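Local coordinates for ectoine dioxygenase (Sphingopyxis alaskensis, PDB 4MHR), which catalyses the iron- and 2-oxoglutarate-dependent hydroxylation of L-ectoine to 5-hydroxyectoine, a compatible solute that helps cells survive extreme osmotic stress, at residues V30-I41 with D121-D129; A47-I55 with M187-T195. All coordinates share one frame; numbering follows the deposited sequence.

Contact 1: residues V30-I41 with D121-D129; sequences VVHSEWTNDAPI and DVARFLLGD
S33, A39, P40 and I41 of the loop V30-I41 pack round the ring of F125, on the last turns of helix 117-127. With CG anti to the backbone N (chi1 174°), the phenyl leans out of the helix toward the loop. S33 CB comes to 3.5 Å from F125 CE1. The methyl of A39 sits over one face, its CB 4.0 Å from the ring centroid in a CH-pi contact. CD of P40 rests against F125 CB, and CD1 of I41 lies 3.9 Å from F125 CE2. CD1 of W35 meets the far end at CZ. Cutting F125 back to an alanine is likely to open a gap between A39, W35 and I41, leaving the loop without its central apolar partner. Polar contacts gather at the Schellman motif at G128. H32 grips L126 O twice: N from above the carbonyl plane (2.8 Å) and ND1 in that plane, on a lone pair (3.3 Å). S33 OG bonds F125 O at 2.5 Å, also on a lone pair, and G128 N shares that acceptor. On the side of the helix away from the loop, A123 meets M172 and Y271 and L127 meets L170, of strands 169-175 and 264-273, while L126 touches F49 of helix 43-52.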
loop_
_atom_site.group_PDB
_atom_site.type_symbol
_atom_site.label_atom_id
_atom_site.label_comp_id
_atom_site.label_asym_id
_atom_site.label_seq_id
_atom_site.Cartn_x
_atom_site.Cartn_y
_atom_site.Cartn_z
ATOM N N VAL A 30 15.310 -5.372 -1.827
ATOM C CA VAL A 30 13.865 -5.626 -1.637
ATOM C C VAL A 30 13.599 -6.041 -0.167
ATOM O O VAL A 30 12.752 -5.481 0.497
ATOM C CB VAL A 30 13.291 -6.585 -2.679
ATOM C CG1 VAL A 30 11.774 -6.690 -2.609
ATOM C CG2 VAL A 30 13.628 -6.156 -4.121
ATOM N N VAL A 31 14.284 -7.083 0.288
ATOM C CA VAL A 31 14.201 -7.550 1.664
ATOM C C VAL A 31 15.488 -6.955 2.316
ATOM O O VAL A 31 16.623 -7.234 1.915
ATOM C CB VAL A 31 14.204 -9.061 1.753
ATOM C CG1 VAL A 31 14.358 -9.544 3.189
ATOM C CG2 VAL A 31 12.965 -9.610 1.100
ATOM N N HIS A 32 15.292 -6.141 3.329
ATOM C CA HIS A 32 16.392 -5.388 3.924
ATOM C C HIS A 32 17.016 -6.037 5.189
ATOM O O HIS A 32 17.724 -5.368 5.997
ATOM C CB HIS A 32 15.877 -4.016 4.267
ATOM C CG HIS A 32 15.612 -3.115 3.097
ATOM N ND1 HIS A 32 14.466 -3.181 2.325
ATOM C CD2 HIS A 32 16.348 -2.103 2.581
ATOM C CE1 HIS A 32 14.491 -2.210 1.408
ATOM N NE2 HIS A 32 15.632 -1.543 1.555
ATOM N N SER A 33 16.720 -7.309 5.399
ATOM C CA SER A 33 17.259 -8.038 6.587
ATOM C C SER A 33 17.803 -9.344 6.090
ATOM O O SER A 33 17.236 -9.902 5.150
ATOM C CB SER A 33 16.146 -8.363 7.635
ATOM O OG SER A 33 15.615 -7.185 8.273
ATOM N N GLU A 34 18.819 -9.888 6.781
ATOM C CA GLU A 34 19.157 -11.325 6.621
ATOM C C GLU A 34 17.987 -12.121 7.181
ATOM O O GLU A 34 17.427 -11.756 8.203
ATOM C CB GLU A 34 20.475 -11.678 7.382
ATOM C CG GLU A 34 21.665 -10.792 7.055
ATOM C CD GLU A 34 22.259 -11.298 5.719
ATOM O OE1 GLU A 34 21.826 -12.380 5.325
ATOM O OE2 GLU A 34 23.164 -10.695 5.128
ATOM N N TRP A 35 17.625 -13.219 6.549
ATOM C CA TRP A 35 16.622 -14.081 7.101
ATOM C C TRP A 35 17.227 -14.972 8.167
ATOM O O TRP A 35 18.245 -15.562 7.900
ATOM C CB TRP A 35 16.011 -14.985 6.042
ATOM C CG TRP A 35 14.841 -15.795 6.642
ATOM C CD1 TRP A 35 13.538 -15.377 6.844
ATOM C CD2 TRP A 35 14.923 -17.128 7.213
ATOM N NE1 TRP A 35 12.790 -16.401 7.427
ATOM C CE2 TRP A 35 13.613 -17.486 7.651
ATOM C CE3 TRP A 35 15.961 -18.092 7.307
ATOM C CZ2 TRP A 35 13.328 -18.755 8.231
ATOM C CZ3 TRP A 35 15.664 -19.370 7.946
ATOM C CH2 TRP A 35 14.376 -19.673 8.380
ATOM N N THR A 36 16.570 -15.110 9.311
ATOM C CA THR A 36 16.966 -16.122 10.362
ATOM C C THR A 36 15.732 -16.757 10.966
ATOM O O THR A 36 14.603 -16.316 10.666
ATOM C CB THR A 36 17.691 -15.458 11.512
ATOM O OG1 THR A 36 16.765 -14.594 12.189
ATOM C CG2 THR A 36 18.829 -14.571 10.967
ATOM N N ASN A 37 15.928 -17.836 11.747
ATOM C CA ASN A 37 14.831 -18.571 12.407
ATOM C C ASN A 37 13.950 -17.636 13.243
ATOM O O ASN A 37 12.801 -17.869 13.351
ATOM C CB ASN A 37 15.307 -19.794 13.282
ATOM C CG ASN A 37 15.388 -21.095 12.482
ATOM O OD1 ASN A 37 16.219 -21.947 12.752
ATOM N ND2 ASN A 37 14.587 -21.217 11.471
ATOM N N ASP A 38 14.517 -16.548 13.720
ATOM C CA ASP A 38 13.759 -15.562 14.447
ATOM C C ASP A 38 12.908 -14.653 13.545
ATOM O O ASP A 38 12.169 -13.840 14.054
ATOM C CB ASP A 38 14.718 -14.642 15.206
ATOM C CG ASP A 38 15.342 -15.297 16.456
ATOM O OD1 ASP A 38 15.043 -16.457 16.801
ATOM O OD2 ASP A 38 16.172 -14.622 17.095
ATOM N N ALA A 39 13.036 -14.707 12.225
ATOM C CA ALA A 39 12.194 -13.832 11.410
ATOM C C ALA A 39 10.701 -14.174 11.564
ATOM O O ALA A 39 10.353 -15.320 11.774
ATOM C CB ALA A 39 12.605 -13.904 9.975
ATOM N N PRO A 40 9.804 -13.185 11.390
ATOM C CA PRO A 40 8.366 -13.369 11.445
ATOM C C PRO A 40 7.746 -14.003 10.217
ATOM O O PRO A 40 6.574 -14.289 10.233
ATOM C CB PRO A 40 7.849 -11.971 11.683
ATOM C CG PRO A 40 8.858 -11.082 10.991
ATOM C CD PRO A 40 10.174 -11.782 11.172
ATOM N N ILE A 41 8.517 -14.293 9.177
ATOM C CA ILE A 41 8.000 -15.032 8.034
ATOM C C ILE A 41 9.015 -16.126 7.689
ATOM O O ILE A 41 10.140 -16.078 8.154
ATOM C CB ILE A 41 7.796 -14.116 6.819
ATOM C CG1 ILE A 41 9.060 -13.330 6.486
ATOM C CG2 ILE A 41 6.644 -13.104 7.060
ATOM C CD1 ILE A 41 8.879 -12.421 5.260
ATOM N N ASP A 121 5.822 -6.196 12.846
ATOM C CA ASP A 121 7.053 -6.997 12.875
ATOM C C ASP A 121 7.443 -7.542 11.503
ATOM O O ASP A 121 8.623 -7.692 11.216
ATOM C CB ASP A 121 6.999 -8.180 13.850
ATOM C CG ASP A 121 7.201 -7.711 15.306
ATOM O OD1 ASP A 121 7.557 -6.576 15.454
ATOM O OD2 ASP A 121 6.948 -8.448 16.238
ATOM N N VAL A 122 6.466 -7.760 10.666
ATOM C CA VAL A 122 6.768 -8.174 9.271
ATOM C C VAL A 122 7.349 -6.993 8.527
ATOM O O VAL A 122 8.379 -7.116 7.819
ATOM C CB VAL A 122 5.518 -8.757 8.594
ATOM C CG1 VAL A 122 5.750 -9.036 7.156
ATOM C CG2 VAL A 122 5.051 -10.088 9.220
ATOM N N ALA A 123 6.765 -5.808 8.755
ATOM C CA ALA A 123 7.357 -4.606 8.202
ATOM C C ALA A 123 8.796 -4.361 8.678
ATOM O O ALA A 123 9.673 -3.938 7.877
ATOM C CB ALA A 123 6.549 -3.360 8.513
ATOM N N ARG A 124 8.989 -4.446 9.978
ATOM C CA ARG A 124 10.309 -4.168 10.548
ATOM C C ARG A 124 11.330 -5.179 9.979
ATOM O O ARG A 124 12.436 -4.850 9.754
ATOM C CB ARG A 124 10.271 -4.276 12.092
ATOM C CG ARG A 124 9.486 -3.114 12.699
ATOM C CD ARG A 124 9.021 -3.418 14.133
ATOM N NE ARG A 124 10.203 -3.417 14.946
ATOM C CZ ARG A 124 10.807 -4.494 15.418
ATOM N NH1 ARG A 124 10.294 -5.709 15.270
ATOM N NH2 ARG A 124 11.947 -4.331 16.055
ATOM N N PHE A 125 10.938 -6.439 9.823
ATOM C CA PHE A 125 11.839 -7.431 9.166
ATOM C C PHE A 125 12.155 -7.029 7.692
ATOM O O PHE A 125 13.325 -6.915 7.249
ATOM C CB PHE A 125 11.201 -8.829 9.185
ATOM C CG PHE A 125 12.004 -9.808 8.403
ATOM C CD1 PHE A 125 13.200 -10.236 8.892
ATOM C CD2 PHE A 125 11.601 -10.231 7.133
ATOM C CE1 PHE A 125 14.023 -11.073 8.100
ATOM C CE2 PHE A 125 12.362 -11.091 6.395
ATOM C CZ PHE A 125 13.587 -11.479 6.874
ATOM N N LEU A 126 11.115 -6.871 6.907
ATOM C CA LEU A 126 11.268 -6.636 5.464
ATOM C C LEU A 126 12.015 -5.334 5.171
ATOM O O LEU A 126 12.794 -5.266 4.177
ATOM C CB LEU A 126 9.924 -6.617 4.726
ATOM C CG LEU A 126 9.244 -7.971 4.686
ATOM C CD1 LEU A 126 7.870 -7.827 4.045
ATOM C CD2 LEU A 126 10.054 -8.977 3.888
ATOM N N LEU A 127 11.811 -4.347 6.031
ATOM C CA LEU A 127 12.471 -3.038 5.897
ATOM C C LEU A 127 13.805 -2.867 6.698
ATOM O O LEU A 127 14.565 -1.896 6.501
ATOM C CB LEU A 127 11.485 -1.932 6.173
ATOM C CG LEU A 127 10.210 -1.939 5.352
ATOM C CD1 LEU A 127 9.258 -0.797 5.702
ATOM C CD2 LEU A 127 10.606 -1.886 3.893
ATOM N N GLY A 128 14.145 -3.873 7.470
ATOM C CA GLY A 128 15.383 -3.952 8.246
ATOM C C GLY A 128 15.556 -2.771 9.148
ATOM O O GLY A 128 16.575 -2.194 9.132
ATOM N N ASP A 129 14.522 -2.349 9.856
ATOM C CA ASP A 129 14.583 -1.080 10.586
ATOM C C ASP A 129 13.345 -0.968 11.458
ATOM O O ASP A 129 12.392 -1.673 11.267
ATOM C CB ASP A 129 14.603 0.112 9.590
ATOM C CG ASP A 129 15.216 1.432 10.186
ATOM O OD1 ASP A 129 15.548 1.412 11.365
ATOM O OD2 ASP A 129 15.328 2.462 9.466
#

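Contact 2: residues A47-I55 with M187-T195; sequences AAFDRDGYI and MVIPGSHRT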
loop_
_atom_site.group_PDB
_atom_site.type_symbol
_atom_site.label_atom_id
_atom_site.label_comp_id
_atom_site.label_asym_id
_atom_site.label_seq_id
_atom_site.Cartn_x
_atom_site.Cartn_y
_atom_site.Cartn_z
ATOM N N ALA A 47 11.840 -14.930 0.384
ATOM C CA ALA A 47 12.313 -15.090 -1.031
ATOM C C ALA A 47 11.254 -14.747 -2.042
ATOM O O ALA A 47 11.550 -14.080 -3.024
ATOM C CB ALA A 47 12.876 -16.479 -1.291
ATOM N N ALA A 48 10.022 -15.157 -1.793
ATOM C CA ALA A 48 8.889 -14.763 -2.623
ATOM C C ALA A 48 8.675 -13.221 -2.673
ATOM O O ALA A 48 8.407 -12.663 -3.759
ATOM C CB ALA A 48 7.630 -15.442 -2.159
ATOM N N PHE A 49 8.755 -12.544 -1.518
ATOM C CA PHE A 49 8.621 -11.080 -1.452
ATOM C C PHE A 49 9.724 -10.421 -2.273
ATOM O O PHE A 49 9.482 -9.510 -3.079
ATOM C CB PHE A 49 8.670 -10.503 -0.014
ATOM C CG PHE A 49 8.316 -9.019 0.045
ATOM C CD1 PHE A 49 9.309 -8.040 0.171
ATOM C CD2 PHE A 49 6.973 -8.613 -0.102
ATOM C CE1 PHE A 49 8.949 -6.682 0.179
ATOM C CE2 PHE A 49 6.623 -7.275 -0.084
ATOM C CZ PHE A 49 7.614 -6.307 0.065
ATOM N N ASP A 50 10.935 -10.917 -2.099
ATOM C CA ASP A 50 12.093 -10.417 -2.842
ATOM C C ASP A 50 11.921 -10.606 -4.353
ATOM O O ASP A 50 12.119 -9.693 -5.079
ATOM C CB ASP A 50 13.369 -11.124 -2.361
ATOM C CG ASP A 50 14.590 -10.423 -2.812
ATOM O OD1 ASP A 50 15.171 -9.608 -2.048
ATOM O OD2 ASP A 50 14.927 -10.679 -3.956
ATOM N N ARG A 51 11.483 -11.781 -4.795
ATOM C CA ARG A 51 11.445 -12.090 -6.224
ATOM C C ARG A 51 10.166 -11.467 -6.859
ATOM O O ARG A 51 10.205 -10.837 -7.940
ATOM C CB ARG A 51 11.478 -13.616 -6.389
ATOM C CG ARG A 51 11.118 -14.201 -7.751
ATOM C CD ARG A 51 11.013 -15.769 -7.692
ATOM N NE ARG A 51 9.880 -16.307 -6.887
ATOM C CZ ARG A 51 9.977 -16.993 -5.713
ATOM N NH1 ARG A 51 11.134 -17.289 -5.120
ATOM N NH2 ARG A 51 8.880 -17.384 -5.095
ATOM N N ASP A 52 9.042 -11.640 -6.180
ATOM C CA ASP A 52 7.781 -11.135 -6.729
ATOM C C ASP A 52 7.393 -9.741 -6.378
ATOM O O ASP A 52 6.583 -9.170 -7.119
ATOM C CB ASP A 52 6.617 -12.028 -6.382
ATOM C CG ASP A 52 6.769 -13.459 -6.976
ATOM O OD1 ASP A 52 7.573 -13.662 -7.899
ATOM O OD2 ASP A 52 6.094 -14.347 -6.482
ATOM N N GLY A 53 7.894 -9.218 -5.251
ATOM C CA GLY A 53 7.431 -7.916 -4.745
ATOM C C GLY A 53 6.153 -7.812 -3.949
ATOM O O GLY A 53 5.703 -6.686 -3.620
ATOM N N TYR A 54 5.496 -8.936 -3.722
ATOM C CA TYR A 54 4.292 -8.995 -2.886
ATOM C C TYR A 54 4.216 -10.436 -2.250
ATOM O O TYR A 54 4.773 -11.351 -2.790
ATOM C CB TYR A 54 3.036 -8.732 -3.757
ATOM C CG TYR A 54 2.618 -9.919 -4.554
ATOM C CD1 TYR A 54 3.274 -10.261 -5.745
ATOM C CD2 TYR A 54 1.660 -10.783 -4.069
ATOM C CE1 TYR A 54 2.913 -11.393 -6.487
ATOM C CE2 TYR A 54 1.312 -11.947 -4.800
ATOM C CZ TYR A 54 1.965 -12.234 -5.991
ATOM O OH TYR A 54 1.617 -13.372 -6.661
ATOM N N ILE A 55 3.579 -10.564 -1.090
ATOM C CA ILE A 55 3.143 -11.833 -0.531
ATOM C C ILE A 55 1.726 -11.634 0.035
ATOM O O ILE A 55 1.257 -10.503 0.244
ATOM C CB ILE A 55 4.061 -12.402 0.574
ATOM C CG1 ILE A 55 4.185 -11.447 1.733
ATOM C CG2 ILE A 55 5.434 -12.831 -0.012
ATOM C CD1 ILE A 55 5.021 -12.034 2.824
ATOM N N MET A 187 -4.424 -5.811 -8.989
ATOM C CA MET A 187 -3.623 -6.553 -9.919
ATOM C C MET A 187 -2.218 -5.977 -9.792
ATOM O O MET A 187 -2.051 -4.753 -9.748
ATOM C CB MET A 187 -4.105 -6.226 -11.336
ATOM C CG MET A 187 -5.413 -6.919 -11.675
ATOM S SD MET A 187 -5.938 -6.668 -13.378
ATOM C CE MET A 187 -4.489 -6.484 -14.360
ATOM N N VAL A 188 -1.237 -6.847 -9.849
ATOM C CA VAL A 188 0.165 -6.473 -9.796
ATOM C C VAL A 188 0.863 -7.115 -10.957
ATOM O O VAL A 188 0.388 -8.161 -11.495
ATOM C CB VAL A 188 0.812 -6.841 -8.443
ATOM C CG1 VAL A 188 0.008 -6.251 -7.323
ATOM C CG2 VAL A 188 0.956 -8.363 -8.244
ATOM N N ILE A 189 1.969 -6.495 -11.372
ATOM C CA ILE A 189 2.908 -7.133 -12.305
ATOM C C ILE A 189 4.111 -7.671 -11.492
ATOM O O ILE A 189 5.013 -6.886 -11.069
ATOM C CB ILE A 189 3.353 -6.125 -13.371
ATOM C CG1 ILE A 189 2.127 -5.663 -14.198
ATOM C CG2 ILE A 189 4.403 -6.736 -14.289
ATOM C CD1 ILE A 189 2.481 -4.594 -15.225
ATOM N N PRO A 190 4.155 -9.012 -11.256
ATOM C CA PRO A 190 5.174 -9.513 -10.324
ATOM C C PRO A 190 6.612 -9.344 -10.862
ATOM O O PRO A 190 6.855 -9.504 -12.044
ATOM C CB PRO A 190 4.834 -11.011 -10.130
ATOM C CG PRO A 190 3.631 -11.283 -10.965
ATOM C CD PRO A 190 3.274 -10.074 -11.779
ATOM N N GLY A 191 7.537 -8.951 -9.997
ATOM C CA GLY A 191 8.893 -8.642 -10.429
ATOM C C GLY A 191 9.097 -7.246 -10.974
ATOM O O GLY A 191 10.202 -6.824 -11.134
ATOM N N SER A 192 8.041 -6.488 -11.135
ATOM C CA SER A 192 8.131 -5.141 -11.650
ATOM C C SER A 192 8.777 -4.163 -10.706
ATOM O O SER A 192 9.316 -3.125 -11.096
ATOM C CB SER A 192 6.720 -4.657 -11.991
ATOM O OG SER A 192 5.835 -4.460 -10.886
ATOM N N HIS A 193 8.765 -4.505 -9.455
ATOM C CA HIS A 193 9.474 -3.708 -8.446
ATOM C C HIS A 193 10.999 -3.555 -8.582
ATOM O O HIS A 193 11.599 -2.621 -7.968
ATOM C CB HIS A 193 9.108 -4.229 -7.048
ATOM C CG HIS A 193 9.643 -5.578 -6.769
ATOM N ND1 HIS A 193 9.342 -6.680 -7.559
ATOM C CD2 HIS A 193 10.474 -6.026 -5.774
ATOM C CE1 HIS A 193 9.980 -7.743 -7.095
ATOM N NE2 HIS A 193 10.676 -7.385 -6.013
ATOM N N ARG A 194 11.607 -4.398 -9.399
ATOM C CA ARG A 194 13.011 -4.331 -9.631
ATOM C C ARG A 194 13.362 -3.423 -10.783
ATOM O O ARG A 194 14.548 -3.319 -11.105
ATOM C CB ARG A 194 13.588 -5.720 -9.950
ATOM C CG ARG A 194 13.853 -6.540 -8.706
ATOM C CD ARG A 194 14.715 -7.775 -9.014
ATOM N NE ARG A 194 14.670 -8.622 -7.826
ATOM C CZ ARG A 194 15.463 -8.425 -6.795
ATOM N NH1 ARG A 194 16.346 -7.440 -6.793
ATOM N NH2 ARG A 194 15.370 -9.182 -5.770
ATOM N N THR A 195 12.364 -2.780 -11.388
ATOM C CA THR A 195 12.555 -1.710 -12.409
ATOM C C THR A 195 11.910 -0.448 -11.981
ATOM O O THR A 195 10.710 -0.417 -11.584
ATOM C CB THR A 195 11.834 -2.090 -13.719
ATOM O OG1 THR A 195 12.354 -3.325 -14.192
ATOM C CG2 THR A 195 12.021 -1.021 -14.816
HETATM O O HOH W 1 12.478 -10.003 -9.050
#
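H193 lies against G53, where helix 43-52 gives way to strand 54-57 of the cupin fold; facing them is the type II beta turn I189-S192. With CG between backbone N and carbonyl carbon (chi1 68°) the imidazole is carried over G53, and chi2 (-58°) turns one face to its CA, 3.4 Å from the ring centroid and 9° off the normal. CG of its neighbour R194 lies over the opposite face, near the rim. In the ring plane NE2 donates to D50 O at 2.9 Å, although that carbonyl is met from above its own plane. A CB on G53 would collide with H193 ND1, and at the backbone angles of G53 it would also press on the carbonyl O of D52. A single backbone-to-backbone bond crosses here, G191 N to D52 O at 3.0 Å; G191 is the positive-phi residue of the turn. Further along, CG2 of V188 rests over a face of the Y54 ring, 4.2 Å from its centroid, and P190 CB meets the edge of that ring at CE1. The side chain of R194 runs extended from CG to NE, and one water bridges it to the backbone, accepting from R194 NE at 2.9 Å and donating to R51 O at 2.7 Å.

Overall arrangement
Helix 43-52 joins the two contacts, whose centres lie 16 Å apart: it follows the loop of contact 1 and supplies one side of contact 2. They touch through V30, whose CG1 is 3.5 Å from H193 CD2 and 3.7 Å from F49 O, while F49 also meets L126. Along the chain their segments alternate. The model is the apoform; in the enzyme H253 and D154 bind the iron, and contact 2 lies closer to that site, the V188 side chain being about 4 Å from that of H253 and about 9 Å from that of D154. Contact 1 is more peripheral, yet its L127 side chain is about 9 Å from the side chain of W158, which is important for stabilising ectoine.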